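Local structure of putative Nitroreductase (Desulfovibrio desulfuricans subsp. desulfuricans str. G20, 3E39) at the interface of chains A and B. The protein binds flavin mononucleotide and probably acts as an oxidoreductase of the nitroreductase family. Coordinates in Å, arbitrary orientation; residue numbers count along the deposited sequence, not the author numbering. Chains: chain A/B, Putative Nitroreductase.

The interface of chains A and B. Residues chain A 165, 169, 174, 178; chain B 32, 35-36, 39.
With its CG anti to the backbone N (chi1 178°), A:Leu165 points its forked end at the partner chain, where the backbone of the helix places CB of B:Leu35 against both prongs. The patch belongs to the two-fold interface of the dimer in the crystal: the C-terminal extension of chain A, with its short helix 165-168, lies over helix 28-39 of chain B. Residues B:Arg32, B:Leu35, B:Glu36 and B:Ile39 recur every three or four positions and so line one side of that helix.

A:Leu165 is the main apolar anchor. Its CD2 rests 3.9 Å from CB of B:Leu35, while CD1 meets the branch methyl CG2 of B:Ile39 at 3.8 Å; the side chain crosses both neighbours at about a right angle. A branched leucine suits this place because its two methyls can serve two helix residues at once. B:Leu35, its CG anti to the carbonyl carbon, also sends CD1 towards CD2 of A:Leu169, a lighter contact at 4.1 Å that extends the greasy strip.

Farther along, A:Phe174 brings the CZ and CE2 corner of its ring to the aliphatic base of B:Arg32, with CZ 3.8 Å from CB. Ring and guanidinium planes stand 68° apart, and the contact uses the arginine's methylenes rather than its charged head. A long arginine fits here, its stem (CB and CG) packing obliquely against that corner while the guanidinium carries its charge beyond it. The side-chain carboxylate of A:Glu178, the last residue, lies nearby but is poorly ordered; its opposite charge may give B:Arg32 weak long-range attraction.

B:Glu36 bends at chi2, and its OE2 comes 3.7 Å from CB of A:Leu165; its length and polar end suit a place where it must both touch a leucine and bind water. Water 1 joins the chains, accepting a fairly straight hydrogen bond (164° at H) from the backbone N of A:Leu165 at 2.9 Å and lying 2.8 Å from carboxylate oxygen OE2 of B:Glu36.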
loop_
_atom_site.group_PDB
_atom_site.type_symbol
_atom_site.label_atom_id
_atom_site.label_comp_id
_atom_site.label_asym_id
_atom_site.label_seq_id
_atom_site.Cartn_x
_atom_site.Cartn_y
_atom_site.Cartn_z
ATOM N N LEU A 165 -10.279 -15.838 0.534
ATOM C CA LEU A 165 -9.389 -15.671 1.697
ATOM C C LEU A 165 -8.824 -16.982 2.173
ATOM O O LEU A 165 -7.635 -17.079 2.560
ATOM C CB LEU A 165 -10.165 -15.010 2.835
ATOM C CG LEU A 165 -9.422 -14.797 4.141
ATOM C CD1 LEU A 165 -8.130 -14.084 3.828
ATOM C CD2 LEU A 165 -10.333 -14.032 5.114
ATOM N N LEU A 169 -4.784 -17.780 3.201
ATOM C CA LEU A 169 -4.335 -17.956 4.572
ATOM C C LEU A 169 -3.388 -19.143 4.675
ATOM O O LEU A 169 -3.630 -20.191 4.025
ATOM C CB LEU A 169 -5.549 -18.193 5.475
ATOM C CG LEU A 169 -6.432 -16.999 5.810
ATOM C CD1 LEU A 169 -7.772 -17.451 6.381
ATOM C CD2 LEU A 169 -5.674 -16.088 6.793
ATOM N N PHE A 174 -10.169 -19.133 12.262
ATOM C CA PHE A 174 -11.500 -19.087 12.844
ATOM C C PHE A 174 -11.971 -20.504 13.185
ATOM O O PHE A 174 -11.526 -21.477 12.562
ATOM C CB PHE A 174 -12.457 -18.336 11.923
ATOM C CG PHE A 174 -11.906 -16.993 11.458
ATOM C CD1 PHE A 174 -11.413 -16.086 12.386
ATOM C CD2 PHE A 174 -11.876 -16.649 10.122
ATOM C CE1 PHE A 174 -10.875 -14.863 11.985
ATOM C CE2 PHE A 174 -11.349 -15.424 9.715
ATOM C CZ PHE A 174 -10.862 -14.534 10.656
ATOM N N GLU A 178 -12.699 -21.568 6.736
ATOM C CA GLU A 178 -13.114 -20.615 5.683
ATOM C C GLU A 178 -13.624 -21.243 4.387
ATOM O O GLU A 178 -13.213 -22.306 3.918
ATOM C CB GLU A 178 -11.945 -19.669 5.342
ATOM C CG GLU A 178 -11.680 -18.554 6.364
ATOM C CD GLU A 178 -12.469 -17.268 6.102
ATOM O OE1 GLU A 178 -13.286 -17.212 5.154
ATOM O OE2 GLU A 178 -12.252 -16.288 6.843
ATOM O OXT GLU A 178 -14.500 -20.629 3.767
ATOM N N ARG B 32 -11.458 -10.821 10.187
ATOM C CA ARG B 32 -11.832 -11.236 8.861
ATOM C C ARG B 32 -11.938 -10.005 7.941
ATOM O O ARG B 32 -11.464 -10.036 6.801
ATOM C CB ARG B 32 -13.136 -12.044 8.871
ATOM C CG ARG B 32 -13.474 -12.707 7.525
ATOM C CD ARG B 32 -14.874 -13.274 7.512
ATOM N NE ARG B 32 -15.856 -12.194 7.588
ATOM C CZ ARG B 32 -16.222 -11.446 6.540
ATOM N NH1 ARG B 32 -15.707 -11.668 5.326
ATOM N NH2 ARG B 32 -17.114 -10.484 6.696
ATOM N N LEU B 35 -8.511 -8.741 6.975
ATOM C CA LEU B 35 -7.940 -9.674 5.995
ATOM C C LEU B 35 -8.551 -9.475 4.615
ATOM O O LEU B 35 -7.836 -9.428 3.625
ATOM C CB LEU B 35 -8.106 -11.125 6.458
ATOM C CG LEU B 35 -7.153 -11.532 7.596
ATOM C CD1 LEU B 35 -7.626 -12.834 8.247
ATOM C CD2 LEU B 35 -5.656 -11.641 7.177
ATOM N N GLU B 36 -9.869 -9.325 4.574
ATOM C CA GLU B 36 -10.575 -9.051 3.313
ATOM C C GLU B 36 -10.053 -7.778 2.640
ATOM O O GLU B 36 -9.887 -7.736 1.427
ATOM C CB GLU B 36 -12.077 -8.947 3.519
ATOM C CG GLU B 36 -12.774 -10.283 3.695
ATOM C CD GLU B 36 -12.859 -11.077 2.407
ATOM O OE1 GLU B 36 -13.053 -10.480 1.327
ATOM O OE2 GLU B 36 -12.736 -12.307 2.465
ATOM N N ILE B 39 -6.675 -8.699 0.943
ATOM C CA ILE B 39 -6.704 -9.511 -0.283
ATOM C C ILE B 39 -7.190 -8.730 -1.499
ATOM O O ILE B 39 -6.896 -9.122 -2.641
ATOM C CB ILE B 39 -7.486 -10.830 -0.103
ATOM C CG1 ILE B 39 -8.981 -10.586 -0.016
ATOM C CG2 ILE B 39 -6.977 -11.618 1.140
ATOM C CD1 ILE B 39 -9.771 -11.897 0.104
HETATM O O HOH W 1 -12.591 -14.143 0.395
#